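Local coordinates for agmatine N-acetyltransferase (Drosophila melanogaster, PDB 7CIW), which transfers the acetyl group of acetyl-CoA to agmatine and probably also acylates arylalkylamines such as dopamine and serotonin, at residues E68-A73 with G132-L137; K80-P85 with V116-S121. The protein carries 1 engineered substitution. One frame throughout, in Å; residues are numbered along the deposited sequence.

Contact 1: E68-A73 with G132-L137; sequences EGRIVA and GVDPQL. With COA (coenzyme A), chain B.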
ATOM      1  N   GLU A  68       7.952 -13.358 -18.543  1.00 29.83           N
ATOM      2  CA  GLU A  68       9.269 -13.428 -19.188  1.00 30.34           C
ATOM      3  C   GLU A  68      10.370 -12.868 -18.290  1.00 26.55           C
ATOM      4  O   GLU A  68      11.295 -12.198 -18.755  1.00 30.08           O
ATOM      5  CB  GLU A  68       9.267 -12.710 -20.539  1.00 36.13           C
ATOM      6  CG  GLU A  68       8.179 -13.169 -21.490  1.00 38.07           C
ATOM      7  CD  GLU A  68       8.506 -12.843 -22.936  1.00 45.22           C
ATOM      8  OE1 GLU A  68       7.807 -13.350 -23.838  1.00 49.37           O
ATOM      9  OE2 GLU A  68       9.467 -12.079 -23.170  1.00 50.57           O
ATOM     10  N   GLY A  69      10.277 -13.144 -16.995  1.00 27.04           N
ATOM     11  CA  GLY A  69      11.244 -12.653 -16.042  1.00 26.52           C
ATOM     12  C   GLY A  69      11.077 -11.204 -15.639  1.00 24.19           C
ATOM     13  O   GLY A  69      11.811 -10.739 -14.761  1.00 28.54           O
ATOM     14  N   ARG A  70      10.133 -10.486 -16.232  1.00 22.46           N
ATOM     15  CA  ARG A  70       9.921  -9.070 -15.963  1.00 22.48           C
ATOM     16  C   ARG A  70       8.758  -8.910 -14.991  1.00 19.39           C
ATOM     17  O   ARG A  70       7.708  -9.542 -15.160  1.00 21.57           O
ATOM     18  CB  ARG A  70       9.640  -8.323 -17.268  1.00 23.96           C
ATOM     19  CG  ARG A  70       9.222  -6.879 -17.124  1.00 30.86           C
ATOM     20  CD  ARG A  70       9.255  -6.172 -18.481  1.00 34.10           C
ATOM     21  NE  ARG A  70       8.012  -5.457 -18.778  1.00 39.61           N
ATOM     22  CZ  ARG A  70       7.958  -4.280 -19.399  1.00 34.69           C
ATOM     23  NH1 ARG A  70       9.078  -3.683 -19.789  1.00 38.70           N
ATOM     24  NH2 ARG A  70       6.787  -3.697 -19.628  1.00 36.89           N
ATOM     25  N   ILE A  71       8.941  -8.069 -13.980  1.00 19.56           N
ATOM     26  CA  ILE A  71       7.850  -7.780 -13.051  1.00 17.66           C
ATOM     27  C   ILE A  71       6.842  -6.871 -13.739  1.00 20.76           C
ATOM     28  O   ILE A  71       7.202  -5.812 -14.266  1.00 19.09           O
ATOM     29  CB  ILE A  71       8.383  -7.143 -11.758  1.00 16.72           C
ATOM     30  CG1 ILE A  71       9.292  -8.123 -11.021  1.00 14.91           C
ATOM     31  CG2 ILE A  71       7.214  -6.682 -10.871  1.00 17.25           C
ATOM     32  CD1 ILE A  71      10.130  -7.467  -9.929  1.00 18.61           C
ATOM     33  N   VAL A  72       5.577  -7.290 -13.742  1.00 16.81           N
ATOM     34  CA  VAL A  72       4.498  -6.505 -14.329  1.00 17.32           C
ATOM     35  C   VAL A  72       3.472  -6.066 -13.296  1.00 15.33           C
ATOM     36  O   VAL A  72       2.568  -5.285 -13.631  1.00 15.57           O
ATOM     37  CB  VAL A  72       3.809  -7.270 -15.485  1.00 17.62           C
ATOM     38  CG1 VAL A  72       4.784  -7.430 -16.642  1.00 19.79           C
ATOM     39  CG2 VAL A  72       3.317  -8.638 -15.028  1.00 17.20           C
ATOM     40  N   ALA A  73       3.589  -6.522 -12.053  1.00 14.81           N
ATOM     41  CA  ALA A  73       2.705  -6.081 -10.985  1.00 13.61           C
ATOM     42  C   ALA A  73       3.364  -6.443  -9.661  1.00 13.58           C
ATOM     43  O   ALA A  73       4.171  -7.370  -9.594  1.00 15.12           O
ATOM     44  CB  ALA A  73       1.313  -6.716 -11.098  1.00 16.34           C
ATOM     45  N   GLY A 132       0.693  -2.032  -7.332  1.00 13.09           N
ATOM     46  CA  GLY A 132       0.845  -1.405  -8.639  1.00 11.74           C
ATOM     47  C   GLY A 132       0.860  -2.439  -9.741  1.00 13.86           C
ATOM     48  O   GLY A 132       1.315  -3.570  -9.547  1.00 14.21           O
ATOM     49  N   VAL A 133       0.334  -2.050 -10.907  1.00 14.45           N
ATOM     50  CA  VAL A 133       0.271  -2.893 -12.097  1.00 13.74           C
ATOM     51  C   VAL A 133       0.800  -2.082 -13.276  1.00 15.59           C
ATOM     52  O   VAL A 133       0.449  -0.907 -13.421  1.00 16.38           O
ATOM     53  CB  VAL A 133      -1.165  -3.381 -12.381  1.00 14.72           C
ATOM     54  CG1 VAL A 133      -1.214  -4.169 -13.680  1.00 16.08           C
ATOM     55  CG2 VAL A 133      -1.672  -4.263 -11.243  1.00 14.84           C
ATOM     56  N   ASP A 134       1.660  -2.701 -14.088  1.00 14.37           N
ATOM     57  CA  ASP A 134       2.128  -2.108 -15.337  1.00 15.69           C
ATOM     58  C   ASP A 134       0.931  -1.642 -16.161  1.00 20.63           C
ATOM     59  O   ASP A 134      -0.022  -2.411 -16.348  1.00 18.31           O
ATOM     60  CB  ASP A 134       2.946  -3.156 -16.106  1.00 17.98           C
ATOM     61  CG  ASP A 134       3.641  -2.608 -17.355  1.00 24.33           C
ATOM     62  OD1 ASP A 134       3.027  -1.884 -18.162  1.00 23.11           O
ATOM     63  OD2 ASP A 134       4.816  -2.966 -17.554  1.00 27.51           O
ATOM     64  N   PRO A 135       0.934  -0.404 -16.654  1.00 20.14           N
ATOM     65  CA  PRO A 135      -0.210   0.089 -17.439  1.00 22.77           C
ATOM     66  C   PRO A 135      -0.596  -0.825 -18.585  1.00 23.04           C
ATOM     67  O   PRO A 135      -1.784  -0.935 -18.908  1.00 24.49           O
ATOM     68  CB  PRO A 135       0.286   1.451 -17.940  1.00 24.41           C
ATOM     69  CG  PRO A 135       1.287   1.874 -16.918  1.00 26.86           C
ATOM     70  CD  PRO A 135       1.981   0.617 -16.501  1.00 21.92           C
ATOM     71  N   GLN A 136       0.370  -1.520 -19.189  1.00 19.47           N
ATOM     72  CA  GLN A 136       0.061  -2.422 -20.288  1.00 22.02           C
ATOM     73  C   GLN A 136      -0.692  -3.667 -19.841  1.00 22.73           C
ATOM     74  O   GLN A 136      -1.246  -4.376 -20.686  1.00 25.31           O
ATOM     75  CB  GLN A 136       1.350  -2.833 -20.995  1.00 21.26           C
ATOM     76  CG  GLN A 136       1.926  -1.747 -21.870  1.00 24.13           C
ATOM     77  CD  GLN A 136       3.031  -2.253 -22.767  1.00 28.12           C
ATOM     78  OE1 GLN A 136       3.959  -2.928 -22.310  1.00 27.94           O
ATOM     79  NE2 GLN A 136       2.943  -1.928 -24.053  1.00 25.56           N
ATOM     80  N   LEU A 137      -0.715  -3.962 -18.544  1.00 19.56           N
ATOM     81  CA  LEU A 137      -1.417  -5.129 -18.027  1.00 23.62           C
ATOM     82  C   LEU A 137      -2.615  -4.751 -17.164  1.00 21.15           C
ATOM     83  O   LEU A 137      -3.180  -5.620 -16.496  1.00 22.60           O
ATOM     84  CB  LEU A 137      -0.457  -6.015 -17.229  1.00 23.10           C
ATOM     85  CG  LEU A 137       0.529  -6.977 -17.913  1.00 26.06           C
ATOM     86  CD1 LEU A 137      -0.212  -8.006 -18.753  1.00 29.20           C
ATOM     87  CD2 LEU A 137       1.564  -6.239 -18.748  1.00 23.79           C
TER
HETATM   88  N1A COA B 301      -6.103   4.553 -14.707  1.00 25.29           N
HETATM   89  C2A COA B 301      -7.186   4.447 -15.526  1.00 23.60           C
HETATM   90  N3A COA B 301      -7.956   3.308 -15.520  1.00 25.01           N
HETATM   91  C4A COA B 301      -7.646   2.285 -14.706  1.00 21.94           C
HETATM   92  C5A COA B 301      -6.575   2.392 -13.905  1.00 23.63           C
HETATM   93  C6A COA B 301      -5.810   3.541 -13.911  1.00 25.19           C
HETATM   94  N6A COA B 301      -4.578   4.111 -13.228  1.00 22.72           N
HETATM   95  N7A COA B 301      -6.448   1.256 -13.175  1.00 20.88           N
HETATM   96  C8A COA B 301      -7.442   0.428 -13.522  1.00 21.59           C
HETATM   97  N9A COA B 301      -8.176   1.062 -14.449  1.00 21.46           N
HETATM   98  C1B COA B 301      -9.246   0.727 -15.187  1.00 20.79           C
HETATM   99  C2B COA B 301      -8.841  -0.519 -16.011  1.00 21.80           C
HETATM  100  O2B COA B 301      -8.113  -0.158 -17.250  1.00 23.79           O
HETATM  101  C3B COA B 301      -9.986  -1.203 -16.213  1.00 21.57           C
HETATM  102  O3B COA B 301     -10.883  -0.613 -17.192  1.00 22.77           O
HETATM  103  P3B COA B 301     -10.901  -1.037 -18.801  1.00 22.31           P
HETATM  104  O7A COA B 301     -10.499  -2.489 -18.967  1.00 23.51           O
HETATM  105  O8A COA B 301     -12.279  -0.733 -19.397  1.00 19.95           O
HETATM  106  O9A COA B 301      -9.866  -0.135 -19.459  1.00 25.52           O
HETATM  107  C4B COA B 301     -10.807  -0.998 -14.816  1.00 20.36           C
HETATM  108  O4B COA B 301     -10.386   0.142 -14.283  1.00 23.36           O
HETATM  109  C5B COA B 301     -10.631  -2.169 -13.879  1.00 21.70           C
HETATM  110  O5B COA B 301      -9.257  -2.533 -13.900  1.00 22.22           O
HETATM  111  P1A COA B 301      -8.585  -3.422 -12.647  1.00 22.80           P
HETATM  112  O1A COA B 301      -9.461  -3.455 -11.391  1.00 23.12           O
HETATM  113  O2A COA B 301      -8.225  -4.808 -13.159  1.00 27.60           O
HETATM  114  O3A COA B 301      -7.233  -2.580 -12.258  1.00 20.27           O
HETATM  115  P2A COA B 301      -5.711  -3.174 -12.084  1.00 19.51           P
HETATM  116  O4A COA B 301      -5.173  -3.618 -13.411  1.00 19.04           O
HETATM  117  O5A COA B 301      -5.707  -4.258 -11.031  1.00 19.11           O
HETATM  118  O6A COA B 301      -4.926  -1.816 -11.586  1.00 18.44           O
HETATM  119  CBP COA B 301      -4.139  -0.473  -9.871  1.00 16.63           C
HETATM  120  CCP COA B 301      -5.344  -1.195 -10.416  1.00 17.85           C
HETATM  121  CDP COA B 301      -3.131  -1.558  -9.359  1.00 16.59           C
HETATM  122  CEP COA B 301      -4.554   0.441  -8.709  1.00 17.22           C
HETATM  123  CAP COA B 301      -3.556   0.387 -10.990  1.00 17.57           C
HETATM  124  OAP COA B 301      -4.469   1.416 -11.287  1.00 19.46           O
HETATM  125  C9P COA B 301      -2.207   1.045 -10.639  1.00 17.36           C
HETATM  126  O9P COA B 301      -1.176   0.445 -10.646  1.00 15.30           O
HETATM  127  N8P COA B 301      -2.203   2.460 -10.330  1.00 17.44           N
HETATM  128  C7P COA B 301      -0.954   3.190 -10.045  1.00 16.89           C
HETATM  129  C6P COA B 301      -0.375   2.971  -8.581  1.00 14.99           C
HETATM  130  C5P COA B 301      -1.525   3.185  -7.628  1.00 16.66           C
HETATM  131  O5P COA B 301      -2.180   4.194  -7.630  1.00 16.22           O
HETATM  132  N4P COA B 301      -1.789   2.063  -6.682  1.00 15.21           N
HETATM  133  C3P COA B 301      -2.879   2.045  -5.719  1.00 18.72           C
HETATM  134  C2P COA B 301      -2.722   3.086  -4.609  1.00 19.13           C
HETATM  135  S1P COA B 301      -4.086   2.616  -3.502  1.00 17.41           S
HETATM  136  O   HOH W   1       6.456  -2.085 -21.806  1.00 26.92           O
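Arg70 and Asp134 both set CG anti to the backbone N (chi1 172° and -173°), and in these positions their side chains meet at about a right angle where two central antiparallel strands of the GNAT fold, 70-80 and 125-133, come together beside coenzyme A. Arg70 NH2 forms a salt bridge with Asp134 OD2 at 3.0 Å, guanidinium and carboxylate planes 33° apart, and a water that accepts from the same NH2 donates to Gln136 OE1. The other carboxylate oxygen, Asp134 OD1, takes the backbone N-H of Gln136 in an Asx turn that opens the 3-10 segment 135-137. An alanine in place of Asp134 would probably leave the Arg70 guanidinium without its carboxylate mate and the N-H of Gln136 without its acceptor, loosening the turn. The backbone of Asp134 is also gripped, its N-H reaching Val72 O at 2.8 Å and nearly straight. Apart from these polar bonds, Leu137 CD2 packs on Val72 CG1 at 4.0 Å, while Ala73 and Val133, a non-hydrogen-bonded pair, touch through Ala73 CB and Val133 CG2 at 3.9 Å, with Leu142 and Leu146 of helix 142-156 against the same face. Val133 CG2 also meets CDP of the coenzyme A pantetheine arm at 3.6 Å, and Val133 N donates to its carbonyl oxygen O9P at 2.9 Å.

Contact 2: K80-P85 with V116-S121; sequences KDSHEP and VCRRFS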
ATOM      1  N   LYS A  80       0.949  -5.197  11.341  1.00 14.98           N
ATOM      2  CA  LYS A  80       0.842  -4.120  12.317  1.00 16.31           C
ATOM      3  C   LYS A  80       0.008  -4.599  13.495  1.00 16.78           C
ATOM      4  O   LYS A  80      -0.785  -5.539  13.385  1.00 15.67           O
ATOM      5  CB  LYS A  80       0.248  -2.844  11.699  1.00 18.67           C
ATOM      6  CG  LYS A  80      -1.207  -2.933  11.302  1.00 16.60           C
ATOM      7  CD  LYS A  80      -1.639  -1.633  10.593  1.00 17.42           C
ATOM      8  CE  LYS A  80      -3.137  -1.631  10.320  1.00 16.45           C
ATOM      9  NZ  LYS A  80      -3.549  -0.408   9.561  1.00 16.50           N
ATOM     10  N   ASP A  81       0.218  -3.947  14.640  1.00 16.40           N
ATOM     11  CA  ASP A  81      -0.530  -4.267  15.847  1.00 16.25           C
ATOM     12  C   ASP A  81      -1.150  -3.002  16.429  1.00 15.27           C
ATOM     13  O   ASP A  81      -1.159  -1.947  15.778  1.00 16.98           O
ATOM     14  CB  ASP A  81       0.378  -4.976  16.866  1.00 15.90           C
ATOM     15  CG  ASP A  81       1.518  -4.085  17.375  1.00 20.19           C
ATOM     16  OD1 ASP A  81       1.549  -2.882  17.047  1.00 20.90           O
ATOM     17  OD2 ASP A  81       2.390  -4.602  18.116  1.00 24.42           O
ATOM     18  N   SER A  82      -1.661  -3.089  17.658  1.00 17.21           N
ATOM     19  CA  SER A  82      -2.366  -1.956  18.252  1.00 16.83           C
ATOM     20  C   SER A  82      -1.447  -0.791  18.598  1.00 20.04           C
ATOM     21  O   SER A  82      -1.950   0.287  18.938  1.00 21.62           O
ATOM     22  CB  SER A  82      -3.114  -2.407  19.501  1.00 25.06           C
ATOM     23  OG  SER A  82      -2.206  -2.824  20.498  1.00 25.24           O
ATOM     24  N   HIS A  83      -0.133  -0.978  18.529  1.00 19.49           N
ATOM     25  CA  HIS A  83       0.823   0.100  18.729  1.00 19.70           C
ATOM     26  C   HIS A  83       1.080   0.901  17.458  1.00 17.98           C
ATOM     27  O   HIS A  83       1.715   1.956  17.524  1.00 18.17           O
ATOM     28  CB  HIS A  83       2.144  -0.475  19.268  1.00 20.61           C
ATOM     29  CG  HIS A  83       3.105   0.560  19.761  1.00 27.32           C
ATOM     30  ND1 HIS A  83       4.291   0.839  19.117  1.00 28.36           N
ATOM     31  CD2 HIS A  83       3.057   1.381  20.837  1.00 25.99           C
ATOM     32  CE1 HIS A  83       4.928   1.791  19.773  1.00 26.78           C
ATOM     33  NE2 HIS A  83       4.202   2.139  20.820  1.00 29.49           N
ATOM     34  N   GLU A  84       0.583   0.448  16.308  1.00 16.04           N
ATOM     35  CA  GLU A  84       0.894   1.142  15.058  1.00 16.16           C
ATOM     36  C   GLU A  84       0.467   2.610  15.031  1.00 16.90           C
ATOM     37  O   GLU A  84       1.202   3.419  14.437  1.00 16.06           O
ATOM     38  CB  GLU A  84       0.287   0.376  13.874  1.00 16.63           C
ATOM     39  CG  GLU A  84       0.773   0.859  12.505  1.00 18.15           C
ATOM     40  CD  GLU A  84       2.265   0.623  12.255  1.00 23.97           C
ATOM     41  OE1 GLU A  84       2.962   0.046  13.119  1.00 25.78           O
ATOM     42  OE2 GLU A  84       2.739   1.013  11.167  1.00 28.84           O
ATOM     43  N   PRO A  85      -0.652   3.033  15.631  1.00 17.52           N
ATOM     44  CA  PRO A  85      -0.935   4.483  15.623  1.00 16.71           C
ATOM     45  C   PRO A  85       0.168   5.305  16.278  1.00 16.68           C
ATOM     46  O   PRO A  85       0.561   6.356  15.752  1.00 18.13           O
ATOM     47  CB  PRO A  85      -2.266   4.583  16.378  1.00 18.64           C
ATOM     48  CG  PRO A  85      -2.928   3.256  16.090  1.00 18.66           C
ATOM     49  CD  PRO A  85      -1.800   2.260  16.144  1.00 17.19           C
ATOM     50  N   VAL A 116      -7.340  -0.257  13.630  1.00 17.48           N
ATOM     51  CA  VAL A 116      -8.209  -1.394  13.326  1.00 15.86           C
ATOM     52  C   VAL A 116      -8.102  -2.490  14.370  1.00 18.23           C
ATOM     53  O   VAL A 116      -9.024  -3.299  14.518  1.00 15.43           O
ATOM     54  CB  VAL A 116      -7.921  -1.970  11.930  1.00 16.72           C
ATOM     55  CG1 VAL A 116      -8.299  -0.971  10.844  1.00 17.09           C
ATOM     56  CG2 VAL A 116      -6.449  -2.460  11.817  1.00 17.23           C
ATOM     57  N   CYS A 117      -6.974  -2.590  15.070  1.00 16.51           N
ATOM     58  CA  CYS A 117      -6.843  -3.636  16.083  1.00 18.71           C
ATOM     59  C   CYS A 117      -7.803  -3.401  17.239  1.00 19.09           C
ATOM     60  O   CYS A 117      -8.453  -4.340  17.725  1.00 22.51           O
ATOM     61  CB  CYS A 117      -5.391  -3.696  16.555  1.00 19.79           C
ATOM     62  SG  CYS A 117      -4.325  -4.452  15.259  1.00 19.56           S
ATOM     63  N   ARG A 118      -7.935  -2.142  17.646  1.00 19.12           N
ATOM     64  CA  ARG A 118      -8.910  -1.788  18.670  1.00 21.76           C
ATOM     65  C   ARG A 118     -10.327  -1.804  18.113  1.00 21.09           C
ATOM     66  O   ARG A 118     -11.266  -2.245  18.790  1.00 24.75           O
ATOM     67  CB  ARG A 118      -8.593  -0.409  19.229  1.00 22.38           C
ATOM     68  CG  ARG A 118      -7.237  -0.329  19.889  1.00 31.37           C
ATOM     69  CD  ARG A 118      -7.091   0.929  20.736  1.00 32.30           C
ATOM     70  NE  ARG A 118      -5.911   0.832  21.586  1.00 32.65           N
ATOM     71  CZ  ARG A 118      -4.663   0.888  21.133  1.00 35.19           C
ATOM     72  NH1 ARG A 118      -4.428   1.055  19.829  1.00 30.03           N
ATOM     73  NH2 ARG A 118      -3.647   0.780  21.979  1.00 40.24           N
ATOM     74  N   ARG A 119     -10.497  -1.320  16.883  1.00 19.11           N
ATOM     75  CA  ARG A 119     -11.829  -1.221  16.299  1.00 15.94           C
ATOM     76  C   ARG A 119     -12.508  -2.582  16.214  1.00 19.83           C
ATOM     77  O   ARG A 119     -13.698  -2.704  16.526  1.00 21.88           O
ATOM     78  CB  ARG A 119     -11.743  -0.570  14.914  1.00 18.90           C
ATOM     79  CG  ARG A 119     -13.066  -0.509  14.146  1.00 20.80           C
ATOM     80  CD  ARG A 119     -12.843   0.032  12.731  1.00 26.21           C
ATOM     81  NE  ARG A 119     -12.354   1.412  12.745  1.00 26.85           N
ATOM     82  CZ  ARG A 119     -13.097   2.475  12.445  1.00 28.78           C
ATOM     83  NH1 ARG A 119     -14.369   2.322  12.094  1.00 26.61           N
ATOM     84  NH2 ARG A 119     -12.569   3.694  12.494  1.00 29.02           N
ATOM     85  N   PHE A 120     -11.773  -3.616  15.803  1.00 17.00           N
ATOM     86  CA  PHE A 120     -12.343  -4.945  15.593  1.00 16.46           C
ATOM     87  C   PHE A 120     -11.893  -5.968  16.634  1.00 19.14           C
ATOM     88  O   PHE A 120     -12.185  -7.158  16.475  1.00 18.48           O
ATOM     89  CB  PHE A 120     -12.001  -5.452  14.180  1.00 16.70           C
ATOM     90  CG  PHE A 120     -12.629  -4.642  13.079  1.00 17.82           C
ATOM     91  CD1 PHE A 120     -11.844  -3.886  12.215  1.00 18.05           C
ATOM     92  CD2 PHE A 120     -14.006  -4.615  12.929  1.00 19.29           C
ATOM     93  CE1 PHE A 120     -12.422  -3.128  11.211  1.00 20.17           C
ATOM     94  CE2 PHE A 120     -14.593  -3.867  11.917  1.00 21.43           C
ATOM     95  CZ  PHE A 120     -13.801  -3.118  11.060  1.00 20.63           C
ATOM     96  N   SER A 121     -11.196  -5.533  17.689  1.00 20.39           N
ATOM     97  CA  SER A 121     -10.667  -6.425  18.727  1.00 17.77           C
ATOM     98  C   SER A 121      -9.915  -7.608  18.123  1.00 20.46           C
ATOM     99  O   SER A 121     -10.188  -8.771  18.429  1.00 21.28           O
ATOM    100  CB  SER A 121     -11.780  -6.923  19.658  1.00 22.68           C
ATOM    101  OG  SER A 121     -12.004  -6.026  20.735  1.00 28.74           O
TER
HETATM  102  O   HOH W   2      -5.398   0.793  11.662  1.00 18.91           O
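Ser82 and Cys117 bring the backbones within 5.3 Å, CA to CA, where a type I turn from Asp81 to Glu84, closed by Glu84 N on Asp81 O, leads from strand 70-80 into helix 84-95 and faces the short helix 116-119. Asp81 OD1 caps this turn by accepting from His83 N, which lies well above the carboxylate plane. Cys117 fits against the bend: its SG lies 3.7 Å from Asp81 C, and its CB 3.9 Å from Ser82 CB. The Arg118 chain is extended from CG to NE, and at its end NH1 meets a lone pair of Ser82 O at 2.7 Å, with Ser82 CB over one face of the guanidinium; Asp115 holds the same NH1 in a salt bridge. On the strand side, the Lys80 chain crosses Val116 at about a right angle, CE touching Val116 CG2 at 3.7 Å. Lys80 NZ donates a hydrogen bond to a water that also accepts from Val116 N, and forms a salt bridge with Glu111 of helix 99-114. The whole is a strand-to-helix turn with an Asp cap at the end of an inner strand of the GNAT sheet, packed against the short helix just before strand 125-133.

The centres of contacts 1 and 2 lie 33 Å apart, on opposite sides of the chain's centre, and their nearest atoms are about 17 Å from each other. They are linked by the same antiparallel pair of strands in the mixed sheet: 70-80 begins in contact 1 and ends at Lys80 of contact 2, while 125-133 returns from near contact 2 to finish at Val133. Contact 2 is therefore nested within the loop that contact 1 closes, and helices 84-95 and 99-114 fill most of the chain between its segments. Coenzyme A sits at the contact 1 end of this strand pair, the side chain of Lys80 about 13 Å from the bound coenzyme A; contact 2 joins the helical excursion to the other end.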